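Local coordinates for protein SxtG (Microseira wollei, PDB 6U1R) that is an amidinotransferase of the saxitoxin biosynthetic pathway, probably transferring an amidino group to an amine acceptor through a covalent cysteine intermediate, at residues F192-P197 with P202-V207; D248-H253 with G377-Y382; I352-E357 with G364-A369. One frame throughout, in Å; residues are numbered along the deposited sequence.

Contact 1 (F192-P197 with P202-V207); sequences FNFQFP and PSRFVV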
loop_
_atom_site.group_PDB
_atom_site.type_symbol
_atom_site.label_atom_id
_atom_site.label_comp_id
_atom_site.label_asym_id
_atom_site.label_seq_id
_atom_site.Cartn_x
_atom_site.Cartn_y
_atom_site.Cartn_z
ATOM N N PHE A 192 -12.182 -21.737 -5.581
ATOM C CA PHE A 192 -11.678 -22.838 -6.393
ATOM C C PHE A 192 -12.778 -23.773 -6.877
ATOM O O PHE A 192 -12.485 -24.703 -7.631
ATOM C CB PHE A 192 -10.603 -23.605 -5.618
ATOM C CG PHE A 192 -9.305 -22.855 -5.512
ATOM C CD1 PHE A 192 -8.385 -22.891 -6.552
ATOM C CD2 PHE A 192 -9.021 -22.071 -4.401
ATOM C CE1 PHE A 192 -7.190 -22.188 -6.473
ATOM C CE2 PHE A 192 -7.822 -21.366 -4.308
ATOM C CZ PHE A 192 -6.906 -21.424 -5.344
ATOM N N ASN A 193 -14.033 -23.529 -6.507
ATOM C CA ASN A 193 -15.162 -24.246 -7.082
ATOM C C ASN A 193 -15.890 -23.421 -8.139
ATOM O O ASN A 193 -17.008 -23.767 -8.525
ATOM C CB ASN A 193 -16.129 -24.673 -5.979
ATOM C CG ASN A 193 -15.460 -25.553 -4.937
ATOM O OD1 ASN A 193 -14.634 -26.401 -5.270
ATOM N ND2 ASN A 193 -15.791 -25.333 -3.670
ATOM N N PHE A 194 -15.266 -22.352 -8.638
ATOM C CA PHE A 194 -15.979 -21.419 -9.496
ATOM C C PHE A 194 -16.404 -22.083 -10.803
ATOM O O PHE A 194 -15.668 -22.888 -11.378
ATOM C CB PHE A 194 -15.118 -20.190 -9.808
ATOM C CG PHE A 194 -15.813 -19.186 -10.684
ATOM C CD1 PHE A 194 -16.679 -18.258 -10.129
ATOM C CD2 PHE A 194 -15.623 -19.183 -12.062
ATOM C CE1 PHE A 194 -17.334 -17.330 -10.927
ATOM C CE2 PHE A 194 -16.275 -18.257 -12.865
ATOM C CZ PHE A 194 -17.137 -17.339 -12.303
ATOM N N GLN A 195 -17.603 -21.728 -11.267
ATOM C CA GLN A 195 -18.076 -22.026 -12.612
ATOM C C GLN A 195 -18.849 -20.814 -13.116
ATOM O O GLN A 195 -19.525 -20.131 -12.342
ATOM C CB GLN A 195 -18.999 -23.269 -12.658
ATOM C CG GLN A 195 -18.384 -24.541 -12.124
ATOM C CD GLN A 195 -17.225 -25.056 -12.960
ATOM O OE1 GLN A 195 -17.010 -24.629 -14.097
ATOM N NE2 GLN A 195 -16.471 -25.986 -12.397
ATOM N N PHE A 196 -18.759 -20.549 -14.417
ATOM C CA PHE A 196 -19.518 -19.438 -14.973
ATOM C C PHE A 196 -20.996 -19.607 -14.624
ATOM O O PHE A 196 -21.505 -20.735 -14.637
ATOM C CB PHE A 196 -19.354 -19.364 -16.492
ATOM C CG PHE A 196 -17.979 -18.934 -16.953
ATOM C CD1 PHE A 196 -17.439 -17.711 -16.581
ATOM C CD2 PHE A 196 -17.247 -19.747 -17.801
ATOM C CE1 PHE A 196 -16.169 -17.327 -17.029
ATOM C CE2 PHE A 196 -15.994 -19.362 -18.258
ATOM C CZ PHE A 196 -15.455 -18.149 -17.868
ATOM N N PRO A 197 -21.708 -18.529 -14.294
ATOM C CA PRO A 197 -23.160 -18.629 -14.093
ATOM C C PRO A 197 -23.886 -19.077 -15.354
ATOM O O PRO A 197 -23.391 -18.944 -16.472
ATOM C CB PRO A 197 -23.572 -17.201 -13.715
ATOM C CG PRO A 197 -22.336 -16.489 -13.342
ATOM C CD PRO A 197 -21.188 -17.183 -13.992
ATOM N N PRO A 202 -27.489 -14.696 -11.731
ATOM C CA PRO A 202 -26.756 -13.437 -11.533
ATOM C C PRO A 202 -25.258 -13.612 -11.747
ATOM O O PRO A 202 -24.706 -14.706 -11.651
ATOM C CB PRO A 202 -27.064 -13.072 -10.074
ATOM C CG PRO A 202 -27.397 -14.373 -9.423
ATOM C CD PRO A 202 -28.113 -15.168 -10.482
ATOM N N SER A 203 -24.603 -12.499 -12.042
ATOM C CA SER A 203 -23.174 -12.541 -12.299
ATOM C C SER A 203 -22.420 -13.005 -11.058
ATOM O O SER A 203 -22.883 -12.859 -9.924
ATOM C CB SER A 203 -22.668 -11.169 -12.737
ATOM O OG SER A 203 -22.836 -10.213 -11.708
ATOM N N ARG A 204 -21.241 -13.564 -11.286
ATOM C CA ARG A 204 -20.382 -14.065 -10.227
ATOM C C ARG A 204 -18.973 -14.124 -10.794
ATOM O O ARG A 204 -18.796 -14.323 -11.995
ATOM C CB ARG A 204 -20.836 -15.449 -9.737
ATOM C CG ARG A 204 -22.202 -15.421 -9.031
ATOM C CD ARG A 204 -22.569 -16.743 -8.365
ATOM N NE ARG A 204 -22.800 -17.826 -9.325
ATOM C CZ ARG A 204 -21.844 -18.611 -9.817
ATOM N NH1 ARG A 204 -20.582 -18.430 -9.442
ATOM N NH2 ARG A 204 -22.149 -19.577 -10.684
ATOM N N PHE A 205 -17.985 -13.934 -9.924
ATOM C CA PHE A 205 -16.592 -13.907 -10.344
ATOM C C PHE A 205 -15.750 -14.731 -9.389
ATOM O O PHE A 205 -16.208 -15.137 -8.318
ATOM C CB PHE A 205 -16.094 -12.466 -10.434
ATOM C CG PHE A 205 -16.941 -11.625 -11.311
ATOM C CD1 PHE A 205 -16.868 -11.759 -12.684
ATOM C CD2 PHE A 205 -17.842 -10.733 -10.770
ATOM C CE1 PHE A 205 -17.672 -11.011 -13.506
ATOM C CE2 PHE A 205 -18.661 -9.980 -11.591
ATOM C CZ PHE A 205 -18.570 -10.117 -12.958
ATOM N N VAL A 206 -14.488 -14.954 -9.781
ATOM C CA VAL A 206 -13.637 -15.910 -9.068
ATOM C C VAL A 206 -13.108 -15.365 -7.740
ATOM O O VAL A 206 -12.849 -16.146 -6.817
ATOM C CB VAL A 206 -12.485 -16.380 -9.979
ATOM C CG1 VAL A 206 -11.511 -15.268 -10.247
ATOM C CG2 VAL A 206 -11.770 -17.588 -9.384
ATOM N N VAL A 207 -12.923 -14.046 -7.594
ATOM C CA VAL A 207 -12.441 -13.537 -6.310
ATOM C C VAL A 207 -13.563 -13.579 -5.283
ATOM O O VAL A 207 -14.757 -13.442 -5.610
ATOM C CB VAL A 207 -11.850 -12.116 -6.394
ATOM C CG1 VAL A 207 -10.436 -12.144 -6.986
ATOM C CG2 VAL A 207 -12.761 -11.181 -7.132
HETATM O O HOH W 1 -19.540 -20.879 -8.935
#
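Phe194 lies opposite Val206 and Pro197 opposite Ser203, their CA atoms 6.0 and 6.3 Å apart, so 192-197 and 202-207 run back past each other with end-to-end directions 157° apart. The near-antiparallel course is not that of a regular hairpin: neither arm is a strand, and no backbone-to-backbone hydrogen bond joins the two segments.

Side chains meeting backbone take over that role. The Phe194 ring lies against the peptides of 204-206. Val206 N sits over one face, while Arg204 O approaches the edge in the ring plane, 3.5 Å from Phe194 CZ. With CG anti to the backbone N (chi1 -180°), the ring extends across to the facing arm, and Phe194 CE1 comes within 3.4 Å of Phe205 C.

Arg204 returns the reach. A bend at chi3 swings its guanidinium back over Pro197, whose CG lies above one face of the group, offset toward the rim. From there Arg204 NH2 donates to Gln195 O at 3.2 Å. The N-H...O angle of 142° and a donor tilted out of the carbonyl plane describe a moderately bent bond. A water bridges the same pair of residues, accepting from Gln195 N at 3.1 Å and, weakly, from Arg204 NH1. Pro202 O faces Pro197 CG at 3.4 Å; the contact buries this carbonyl oxygen, which has no polar partner in the model.

Trp59 and His232 also pack on the Phe194 ring, and His232 ND1 bonds Val206 N. What results is an irregular, hairpin-shaped loop between strands 176-179 and 219-222, in the vicinity of the predicted active-site residues Asp215 and His264, whose side chains are each about 11 Å from those of Val206 and Phe205 respectively.

Contact 2 (D248-H253 with G377-Y382); sequences DEYRIH and GTLQSY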
loop_
_atom_site.group_PDB
_atom_site.type_symbol
_atom_site.label_atom_id
_atom_site.label_comp_id
_atom_site.label_asym_id
_atom_site.label_seq_id
_atom_site.Cartn_x
_atom_site.Cartn_y
_atom_site.Cartn_z
ATOM N N ASP A 248 -14.286 11.969 0.961
ATOM C CA ASP A 248 -14.461 13.405 1.184
ATOM C C ASP A 248 -14.926 14.128 -0.074
ATOM O O ASP A 248 -15.635 15.142 0.018
ATOM C CB ASP A 248 -13.150 14.037 1.674
ATOM C CG ASP A 248 -12.780 13.621 3.094
ATOM O OD1 ASP A 248 -13.665 13.162 3.837
ATOM O OD2 ASP A 248 -11.594 13.764 3.459
ATOM N N GLU A 249 -14.535 13.646 -1.258
ATOM C CA GLU A 249 -14.759 14.409 -2.480
ATOM C C GLU A 249 -15.394 13.623 -3.618
ATOM O O GLU A 249 -15.876 14.254 -4.564
ATOM C CB GLU A 249 -13.441 15.010 -3.004
ATOM C CG GLU A 249 -12.624 15.839 -1.997
ATOM C CD GLU A 249 -13.303 17.134 -1.567
ATOM O OE1 GLU A 249 -14.317 17.537 -2.175
ATOM O OE2 GLU A 249 -12.816 17.753 -0.597
ATOM N N TYR A 250 -15.432 12.286 -3.560
ATOM C CA TYR A 250 -15.805 11.467 -4.706
ATOM C C TYR A 250 -16.920 10.494 -4.347
ATOM O O TYR A 250 -17.061 10.060 -3.199
ATOM C CB TYR A 250 -14.597 10.667 -5.240
ATOM C CG TYR A 250 -13.516 11.554 -5.764
ATOM C CD1 TYR A 250 -13.510 11.955 -7.088
ATOM C CD2 TYR A 250 -12.516 12.033 -4.927
ATOM C CE1 TYR A 250 -12.522 12.795 -7.583
ATOM C CE2 TYR A 250 -11.518 12.862 -5.408
ATOM C CZ TYR A 250 -11.540 13.248 -6.741
ATOM O OH TYR A 250 -10.555 14.075 -7.221
ATOM N N ARG A 251 -17.703 10.154 -5.359
ATOM C CA ARG A 251 -18.751 9.151 -5.268
ATOM C C ARG A 251 -18.463 8.083 -6.309
ATOM O O ARG A 251 -18.267 8.408 -7.484
ATOM C CB ARG A 251 -20.127 9.771 -5.529
ATOM C CG ARG A 251 -20.463 10.956 -4.632
ATOM C CD ARG A 251 -21.665 11.736 -5.169
ATOM N NE ARG A 251 -21.360 12.532 -6.370
ATOM C CZ ARG A 251 -21.262 13.866 -6.414
ATOM N NH1 ARG A 251 -21.431 14.606 -5.321
ATOM N NH2 ARG A 251 -21.002 14.480 -7.568
ATOM N N ILE A 252 -18.457 6.818 -5.885
ATOM C CA ILE A 252 -18.216 5.687 -6.782
ATOM C C ILE A 252 -19.522 4.952 -7.047
ATOM O O ILE A 252 -20.206 4.522 -6.107
ATOM C CB ILE A 252 -17.173 4.724 -6.197
ATOM C CG1 ILE A 252 -15.910 5.505 -5.825
ATOM C CG2 ILE A 252 -16.903 3.583 -7.198
ATOM C CD1 ILE A 252 -14.738 4.637 -5.450
ATOM N N HIS A 253 -19.836 4.773 -8.329
ATOM C CA HIS A 253 -21.052 4.118 -8.794
ATOM C C HIS A 253 -20.660 2.796 -9.431
ATOM O O HIS A 253 -19.725 2.758 -10.228
ATOM C CB HIS A 253 -21.771 4.987 -9.819
ATOM C CG HIS A 253 -22.024 6.379 -9.339
ATOM N ND1 HIS A 253 -23.172 6.735 -8.662
ATOM C CD2 HIS A 253 -21.259 7.493 -9.409
ATOM C CE1 HIS A 253 -23.107 8.021 -8.351
ATOM N NE2 HIS A 253 -21.956 8.503 -8.790
ATOM N N GLY A 377 -6.966 20.819 -15.913
ATOM C CA GLY A 377 -8.330 20.953 -15.442
ATOM C C GLY A 377 -8.439 20.901 -13.932
ATOM O O GLY A 377 -7.444 20.836 -13.207
ATOM N N THR A 378 -9.692 20.940 -13.481
ATOM C CA THR A 378 -10.077 21.019 -12.076
ATOM C C THR A 378 -11.146 19.969 -11.782
ATOM O O THR A 378 -11.663 19.314 -12.688
ATOM C CB THR A 378 -10.612 22.416 -11.739
ATOM O OG1 THR A 378 -11.606 22.750 -12.713
ATOM C CG2 THR A 378 -9.500 23.467 -11.772
ATOM N N LEU A 379 -11.483 19.814 -10.498
ATOM C CA LEU A 379 -12.514 18.871 -10.062
ATOM C C LEU A 379 -13.902 19.483 -10.224
ATOM O O LEU A 379 -14.193 20.527 -9.627
ATOM C CB LEU A 379 -12.297 18.479 -8.604
ATOM C CG LEU A 379 -13.304 17.490 -8.010
ATOM C CD1 LEU A 379 -13.301 16.165 -8.799
ATOM C CD2 LEU A 379 -12.977 17.240 -6.541
ATOM N N GLN A 380 -14.762 18.814 -10.996
ATOM C CA GLN A 380 -16.135 19.242 -11.196
ATOM C C GLN A 380 -17.080 18.050 -11.094
ATOM O O GLN A 380 -16.665 16.883 -11.125
ATOM C CB GLN A 380 -16.272 19.922 -12.547
ATOM C CG GLN A 380 -15.338 21.145 -12.669
ATOM C CD GLN A 380 -14.805 21.293 -14.035
ATOM O OE1 GLN A 380 -13.689 20.879 -14.341
ATOM N NE2 GLN A 380 -15.617 21.837 -14.904
ATOM N N SER A 381 -18.368 18.357 -10.961
ATOM C CA SER A 381 -19.439 17.383 -11.133
ATOM C C SER A 381 -20.143 17.644 -12.458
ATOM O O SER A 381 -20.422 18.799 -12.810
ATOM C CB SER A 381 -20.445 17.446 -9.989
ATOM O OG SER A 381 -19.831 17.111 -8.759
ATOM N N TYR A 382 -20.449 16.568 -13.184
ATOM C CA TYR A 382 -20.909 16.663 -14.565
ATOM C C TYR A 382 -22.330 16.166 -14.796
ATOM O O TYR A 382 -22.799 16.201 -15.941
ATOM C CB TYR A 382 -19.972 15.867 -15.490
ATOM C CG TYR A 382 -18.577 16.410 -15.547
ATOM C CD1 TYR A 382 -17.615 16.008 -14.615
ATOM C CD2 TYR A 382 -18.208 17.335 -16.506
ATOM C CE1 TYR A 382 -16.337 16.525 -14.640
ATOM C CE2 TYR A 382 -16.916 17.870 -16.532
ATOM C CZ TYR A 382 -15.983 17.450 -15.585
ATOM O OH TYR A 382 -14.689 17.961 -15.571
#
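Leu379 and Tyr250 make the apolar part of this contact. Leu379 CD1 rests 3.7 Å from Tyr250 CE1 and 3.8 Å from Tyr250 OH, so one methyl touches the phenol end of the ring, while CD2 approaches the same hydroxyl oxygen. The methyl comes in obliquely, and the two side chains cross at a slant. Leu379 has CG anti to its own backbone N (chi1 -180°), which extends the branch toward 248-253; its CD2 also lies 4.2 Å from Glu249 CB.

The polar part is a single hydrogen bond. Arg251 NH2 donates to Ser381 OG at 3.1 Å with an N-H...O angle of 140°, and the oxygen lies near the guanidinium plane. Arg251 NE, on the same edge of the guanidinium as NH2, makes a salt bridge with Asp225. Asp225 and Ser381 together restrict how the head can turn. Glu249 in turn pairs with Arg224.

Backbones stay apart, with CA atoms of Glu249 and Leu379 9.1 Å from each other. Arg224 links both segments, forming backbone hydrogen bonds with Arg251 and with Gln380. The contact thereby sets the C-terminal tail, beyond strand 370-375, alongside the start of strand 251-255, their touching parts 41° apart. That strand, an outermost one of its sheet within this chain, runs parallel to 225-229 and follows helix 236-245.

Contact 3 (I352-E357 with G364-A369); sequences IVCSFE and GSFHCA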
loop_
_atom_site.group_PDB
_atom_site.type_symbol
_atom_site.label_atom_id
_atom_site.label_comp_id
_atom_site.label_asym_id
_atom_site.label_seq_id
_atom_site.Cartn_x
_atom_site.Cartn_y
_atom_site.Cartn_z
ATOM N N ILE A 352 -8.081 9.979 -34.528
ATOM C CA ILE A 352 -6.709 9.882 -34.998
ATOM C C ILE A 352 -6.374 8.400 -35.001
ATOM O O ILE A 352 -6.390 7.755 -33.945
ATOM C CB ILE A 352 -5.745 10.685 -34.111
ATOM C CG1 ILE A 352 -6.180 12.154 -34.075
ATOM C CG2 ILE A 352 -4.323 10.540 -34.627
ATOM C CD1 ILE A 352 -5.619 12.950 -32.929
ATOM N N VAL A 353 -6.138 7.851 -36.180
ATOM C CA VAL A 353 -6.063 6.410 -36.358
ATOM C C VAL A 353 -4.637 5.938 -36.124
ATOM O O VAL A 353 -3.672 6.621 -36.473
ATOM C CB VAL A 353 -6.563 6.023 -37.763
ATOM C CG1 VAL A 353 -6.322 4.579 -38.012
ATOM C CG2 VAL A 353 -8.064 6.325 -37.883
ATOM N N CYS A 354 -4.506 4.742 -35.540
ATOM C CA CYS A 354 -3.204 4.144 -35.254
ATOM C C CYS A 354 -3.305 2.622 -35.329
ATOM O O CYS A 354 -4.242 2.049 -34.767
ATOM C CB CYS A 354 -2.721 4.585 -33.858
ATOM S SG CYS A 354 -1.028 4.030 -33.425
ATOM N N SER A 355 -2.343 1.963 -35.988
ATOM C CA SER A 355 -2.267 0.502 -35.975
ATOM C C SER A 355 -1.717 0.031 -34.631
ATOM O O SER A 355 -0.682 0.525 -34.166
ATOM C CB SER A 355 -1.375 -0.024 -37.104
ATOM O OG SER A 355 -1.883 0.337 -38.376
ATOM N N PHE A 356 -2.410 -0.923 -34.005
ATOM C CA PHE A 356 -2.097 -1.282 -32.626
ATOM C C PHE A 356 -2.563 -2.684 -32.241
ATOM O O PHE A 356 -2.484 -3.045 -31.064
ATOM C CB PHE A 356 -2.710 -0.241 -31.675
ATOM C CG PHE A 356 -1.905 -0.011 -30.405
ATOM C CD1 PHE A 356 -0.589 0.406 -30.470
ATOM C CD2 PHE A 356 -2.471 -0.199 -29.153
ATOM C CE1 PHE A 356 0.152 0.642 -29.314
ATOM C CE2 PHE A 356 -1.742 0.034 -27.993
ATOM C CZ PHE A 356 -0.416 0.450 -28.082
ATOM N N GLU A 357 -3.032 -3.496 -33.203
ATOM C CA GLU A 357 -3.473 -4.847 -32.846
ATOM C C GLU A 357 -2.344 -5.731 -32.331
ATOM O O GLU A 357 -2.628 -6.720 -31.640
ATOM C CB GLU A 357 -4.139 -5.554 -34.023
ATOM C CG GLU A 357 -5.451 -4.931 -34.412
ATOM C CD GLU A 357 -6.313 -5.855 -35.239
ATOM O OE1 GLU A 357 -5.760 -6.693 -36.001
ATOM O OE2 GLU A 357 -7.553 -5.743 -35.111
ATOM N N GLY A 364 -3.967 -5.215 -23.680
ATOM C CA GLY A 364 -4.436 -3.839 -23.685
ATOM C C GLY A 364 -4.441 -3.211 -25.063
ATOM O O GLY A 364 -3.850 -3.720 -26.017
ATOM N N SER A 365 -5.121 -2.063 -25.147
ATOM C CA SER A 365 -4.957 -1.158 -26.277
ATOM C C SER A 365 -4.622 0.220 -25.706
ATOM O O SER A 365 -4.004 0.297 -24.641
ATOM C CB SER A 365 -6.208 -1.153 -27.166
ATOM O OG SER A 365 -5.985 -0.427 -28.370
ATOM N N PHE A 366 -5.027 1.311 -26.374
ATOM C CA PHE A 366 -4.460 2.632 -26.070
ATOM C C PHE A 366 -4.736 3.067 -24.627
ATOM O O PHE A 366 -3.854 3.609 -23.948
ATOM C CB PHE A 366 -5.019 3.691 -27.029
ATOM C CG PHE A 366 -4.905 3.314 -28.476
ATOM C CD1 PHE A 366 -3.664 3.267 -29.103
ATOM C CD2 PHE A 366 -6.045 2.983 -29.211
ATOM C CE1 PHE A 366 -3.565 2.904 -30.434
ATOM C CE2 PHE A 366 -5.954 2.631 -30.521
ATOM C CZ PHE A 366 -4.720 2.586 -31.144
ATOM N N HIS A 367 -5.976 2.906 -24.161
ATOM C CA HIS A 367 -6.291 3.327 -22.802
ATOM C C HIS A 367 -5.543 2.476 -21.775
ATOM O O HIS A 367 -5.010 3.009 -20.798
ATOM C CB HIS A 367 -7.809 3.292 -22.591
ATOM C CG HIS A 367 -8.276 3.918 -21.308
ATOM N ND1 HIS A 367 -8.633 3.170 -20.206
ATOM C CD2 HIS A 367 -8.480 5.212 -20.964
ATOM C CE1 HIS A 367 -9.031 3.973 -19.236
ATOM N NE2 HIS A 367 -8.946 5.220 -19.666
ATOM N N CYS A 368 -5.467 1.158 -21.993
ATOM C CA CYS A 368 -4.734 0.270 -21.085
ATOM C C CYS A 368 -3.254 0.620 -21.027
ATOM O O CYS A 368 -2.615 0.473 -19.980
ATOM C CB CYS A 368 -4.855 -1.181 -21.539
ATOM S SG CYS A 368 -6.504 -1.824 -21.419
ATOM N N ALA A 369 -2.686 1.002 -22.173
ATOM C CA ALA A 369 -1.267 1.226 -22.352
ATOM C C ALA A 369 -0.803 2.561 -21.796
ATOM O O ALA A 369 0.397 2.848 -21.880
ATOM C CB ALA A 369 -0.914 1.144 -23.845
#
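Cys354 is the first residue of 352-357 to meet the facing segment, at the end of strand 350-354. Its carbonyl O reaches the edge of the Phe366 ring in the ring plane, 3.7 Å from Phe366 CZ. Its CB packs 3.9 Å from Phe366 CE1, and SG makes an oblique sulfur-aromatic contact, 5.3 Å from the ring centroid and 72° off the normal.

Phe356 carries most of the contact. Its ring and that of Phe366 form an offset stack, with centroids 4.6 Å apart and planes inclined by 20°. The two side chains enter from opposing directions and slide past each other, which places Phe366 CE1 close to Phe356 CG, at 3.4 Å, and against CB, while Phe366 CD1 covers the rim near Phe356 CD2. The Phe356 chi1 of -148° departs from a standard staggered value, a twist that accompanies this close overlap.

The edge of the same ring is met by Ser365 OG, 3.6 Å from Phe356 CD2, and by Ala369 CB, 4.3 Å from Phe356 CZ. Ser365 OG also lies above a face of the Phe366 ring. Within 364-369, Ala369 N donates to Ser365 O at 2.9 Å, closing a helical turn.

Phe96 of helix 83-102 packs against both stacked rings. The turn that presents Phe366 also carries Cys368, the predicted amidino-cysteine nucleophile, whose N bonds Asn322 OD1, while the neighbouring His367 bonds Asp266 and Glu33. The buried offset stack joins the end of strand 350-354 to the loop that holds this cysteine, consistent with the active site of an AGAT-like amidinotransferase.

In the fold
The three contacts have centres 27 to 32 Å apart and nearest atoms about 13 to 16 Å apart. Along the chain, contact 1 is complete before contact 2 begins at residue 248; contact 3 falls within the span that contact 2 closes at the C-terminal tail. They use different elements: contact 1 a long loop before strand 219-222, contact 2 the strand 251-255 of one mixed sheet, contact 3 the strand 350-354 of another. Contacts 1 and 3 lie on opposite sides of the chain's centre. Contact 3 holds the predicted catalytic Cys368, contact 1 comes only within about 11 Å, side chain to side chain, of Asp215 and His264, and contact 2 lies away from them.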